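Local coordinates for Pyrsv_gp04 (Pyrobaculum spherical virus, PDB 2VXZ), which is of unknown function but is probably a viral transcriptional regulator that binds DNA, at residues 116-121 and 128-133. Numbering follows the deposited sequence.
Sequences SIIPIA and LSFLNH
Ile117 and Ile118, in the loop between helices 108-115 and 125-139, pack against Phe130 of helix 125-139 in a buried, wholly apolar contact, with a CH-pi interaction at its centre. The loop thus folds back on the helix it leads into, within a region belonging to the PSV transcriptional regulator domain, a family related to helix-turn-helix proteins. The backbones stay well apart, with Ile118 CA 9.2 Å from Phe130 CA, and side chains bridge the distance. Phe130 has CG anti to the backbone N (chi1 176°), which carries the ring from the helix toward the loop. In Ile118 it is CG1 that stands anti to N (chi1 -173°), bringing CD1 to the ring, and the two side chains run past each other in opposite directions. The other branch of Ile118 reaches the far rim of the ring, CG2 lying 4.2 Å from Phe130 CE2. Ile117 adds a looser, oblique touch, its CG2 4.5 Å from Phe130 CZ. Met79 of helix 69-89 packs on both Ile117 and Phe130, while Val62 of strand 62-66 touches both Ile118 and Phe130, so loop and helix pack together against helix 69-89 and the three-stranded sheet. Phe59 also meets the Phe130 ring. Ile118 CD1 sits over one face of the Phe130 ring, 4.0 Å from its centroid and 23° off the normal. It is shifted toward the rim, so that Ile118 CD1 has Phe130 CD1 as its nearest ring atom at 3.7 Å.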
ATOM      1  N   SER A 116       3.774   0.603   7.458  1.00 22.31           N
ATOM      2  CA  SER A 116       2.492   0.432   8.151  1.00 23.44           C
ATOM      3  C   SER A 116       1.334   0.104   7.192  1.00 22.98           C
ATOM      4  O   SER A 116       0.198  -0.114   7.643  1.00 23.43           O
ATOM      5  CB  SER A 116       2.165   1.663   9.006  1.00 24.03           C
ATOM      6  OG  SER A 116       1.870   2.804   8.215  1.00 27.95           O
ATOM      7  N   ILE A 117       1.610   0.070   5.886  1.00 22.74           N
ATOM      8  CA  ILE A 117       0.620  -0.261   4.851  1.00 23.29           C
ATOM      9  C   ILE A 117       0.896  -1.632   4.208  1.00 23.05           C
ATOM     10  O   ILE A 117      -0.021  -2.403   3.936  1.00 23.11           O
ATOM     11  CB  ILE A 117       0.641   0.794   3.699  1.00 22.97           C
ATOM     12  CG1 ILE A 117       0.411   2.212   4.231  1.00 23.22           C
ATOM     13  CG2 ILE A 117      -0.407   0.448   2.605  1.00 23.19           C
ATOM     14  CD1 ILE A 117       0.693   3.331   3.205  1.00 24.78           C
ATOM     15  N   ILE A 118       2.167  -1.896   3.930  1.00 23.40           N
ATOM     16  CA  ILE A 118       2.575  -3.034   3.122  1.00 24.07           C
ATOM     17  C   ILE A 118       4.001  -3.393   3.513  1.00 24.08           C
ATOM     18  O   ILE A 118       4.764  -2.512   3.905  1.00 24.11           O
ATOM     19  CB  ILE A 118       2.506  -2.687   1.614  1.00 24.66           C
ATOM     20  CG1 ILE A 118       2.773  -3.923   0.746  1.00 24.82           C
ATOM     21  CG2 ILE A 118       3.488  -1.555   1.278  1.00 25.43           C
ATOM     22  CD1 ILE A 118       2.305  -3.756  -0.695  1.00 24.83           C
ATOM     23  N   PRO A 119       4.351  -4.688   3.492  1.00 24.62           N
ATOM     24  CA  PRO A 119       5.768  -5.023   3.650  1.00 25.55           C
ATOM     25  C   PRO A 119       6.628  -4.339   2.582  1.00 25.92           C
ATOM     26  O   PRO A 119       6.334  -4.457   1.386  1.00 27.27           O
ATOM     27  CB  PRO A 119       5.775  -6.544   3.487  1.00 25.36           C
ATOM     28  CG  PRO A 119       4.418  -6.956   3.990  1.00 25.73           C
ATOM     29  CD  PRO A 119       3.522  -5.903   3.402  1.00 25.12           C
ATOM     30  N   ILE A 120       7.623  -3.570   3.024  1.00 25.97           N
ATOM     31  CA  ILE A 120       8.412  -2.720   2.126  1.00 26.20           C
ATOM     32  C   ILE A 120       9.938  -2.923   2.249  1.00 25.90           C
ATOM     33  O   ILE A 120      10.689  -2.417   1.414  1.00 26.15           O
ATOM     34  CB  ILE A 120       8.049  -1.213   2.384  1.00 26.84           C
ATOM     35  CG1 ILE A 120       8.369  -0.307   1.186  1.00 29.54           C
ATOM     36  CG2 ILE A 120       8.724  -0.706   3.643  1.00 28.08           C
ATOM     37  CD1 ILE A 120       7.187   0.039   0.331  1.00 30.66           C
ATOM     38  N   ALA A 121      10.396  -3.673   3.254  1.00 25.94           N
ATOM     39  CA  ALA A 121      11.830  -3.732   3.581  1.00 25.50           C
ATOM     40  C   ALA A 121      12.693  -4.166   2.401  1.00 25.75           C
ATOM     41  O   ALA A 121      13.780  -3.628   2.195  1.00 25.41           O
ATOM     42  CB  ALA A 121      12.077  -4.667   4.768  1.00 25.35           C
ATOM     43  N   LEU A 128       7.611  -3.574  -6.076  1.00 23.65           N
ATOM     44  CA  LEU A 128       7.844  -2.765  -7.272  1.00 23.82           C
ATOM     45  C   LEU A 128       6.550  -2.520  -8.068  1.00 23.01           C
ATOM     46  O   LEU A 128       6.309  -1.419  -8.556  1.00 23.04           O
ATOM     47  CB  LEU A 128       8.914  -3.399  -8.156  1.00 23.77           C
ATOM     48  CG  LEU A 128      10.330  -3.350  -7.567  1.00 24.25           C
ATOM     49  CD1 LEU A 128      11.305  -4.125  -8.413  1.00 25.23           C
ATOM     50  CD2 LEU A 128      10.783  -1.887  -7.419  1.00 25.19           C
ATOM     51  N   SER A 129       5.716  -3.548  -8.180  1.00 23.68           N
ATOM     52  CA  SER A 129       4.430  -3.425  -8.860  1.00 23.79           C
ATOM     53  C   SER A 129       3.508  -2.450  -8.116  1.00 23.99           C
ATOM     54  O   SER A 129       2.804  -1.645  -8.733  1.00 23.45           O
ATOM     55  CB  SER A 129       3.785  -4.813  -8.975  1.00 24.63           C
ATOM     56  OG  SER A 129       2.570  -4.770  -9.699  1.00 27.97           O
ATOM     57  N   PHE A 130       3.523  -2.524  -6.786  1.00 23.20           N
ATOM     58  CA  PHE A 130       2.737  -1.630  -5.938  1.00 22.65           C
ATOM     59  C   PHE A 130       3.185  -0.179  -6.151  1.00 21.87           C
ATOM     60  O   PHE A 130       2.371   0.711  -6.379  1.00 21.37           O
ATOM     61  CB  PHE A 130       2.908  -2.027  -4.469  1.00 23.45           C
ATOM     62  CG  PHE A 130       2.223  -1.113  -3.492  1.00 23.14           C
ATOM     63  CD1 PHE A 130       0.901  -1.332  -3.130  1.00 24.53           C
ATOM     64  CD2 PHE A 130       2.899  -0.053  -2.911  1.00 24.31           C
ATOM     65  CE1 PHE A 130       0.265  -0.503  -2.213  1.00 23.96           C
ATOM     66  CE2 PHE A 130       2.280   0.765  -1.999  1.00 24.12           C
ATOM     67  CZ  PHE A 130       0.956   0.547  -1.647  1.00 24.00           C
ATOM     68  N   LEU A 131       4.484   0.061  -6.048  1.00 21.46           N
ATOM     69  CA  LEU A 131       5.026   1.420  -6.228  1.00 21.78           C
ATOM     70  C   LEU A 131       4.854   1.936  -7.679  1.00 21.76           C
ATOM     71  O   LEU A 131       4.666   3.140  -7.906  1.00 21.20           O
ATOM     72  CB  LEU A 131       6.495   1.450  -5.814  1.00 21.66           C
ATOM     73  CG  LEU A 131       6.744   1.257  -4.312  1.00 21.69           C
ATOM     74  CD1 LEU A 131       8.224   1.169  -4.050  1.00 23.21           C
ATOM     75  CD2 LEU A 131       6.125   2.370  -3.485  1.00 21.66           C
ATOM     76  N   ASN A 132       4.917   1.025  -8.650  1.00 21.84           N
ATOM     77  CA  ASN A 132       4.645   1.374 -10.043  1.00 21.88           C
ATOM     78  C   ASN A 132       3.212   1.873 -10.194  1.00 21.78           C
ATOM     79  O   ASN A 132       2.958   2.854 -10.875  1.00 21.95           O
ATOM     80  CB  ASN A 132       4.848   0.167 -10.957  1.00 22.04           C
ATOM     81  CG  ASN A 132       4.752   0.525 -12.417  1.00 22.56           C
ATOM     82  OD1 ASN A 132       5.503   1.361 -12.898  1.00 21.97           O
ATOM     83  ND2 ASN A 132       3.824  -0.125 -13.146  1.00 25.31           N
ATOM     84  N   HIS A 133       2.276   1.185  -9.544  1.00 21.78           N
ATOM     85  CA  HIS A 133       0.876   1.583  -9.604  1.00 21.86           C
ATOM     86  C   HIS A 133       0.682   2.984  -9.015  1.00 21.64           C
ATOM     87  O   HIS A 133      -0.047   3.812  -9.576  1.00 22.51           O
ATOM     88  CB  HIS A 133       0.011   0.565  -8.866  1.00 22.18           C
ATOM     89  CG  HIS A 133      -1.451   0.812  -9.031  1.00 22.91           C
ATOM     90  ND1 HIS A 133      -2.146   0.437 -10.161  1.00 26.05           N
ATOM     91  CD2 HIS A 133      -2.342   1.425  -8.222  1.00 23.93           C
ATOM     92  CE1 HIS A 133      -3.408   0.795 -10.027  1.00 25.25           C
ATOM     93  NE2 HIS A 133      -3.553   1.404  -8.865  1.00 24.45           N
TER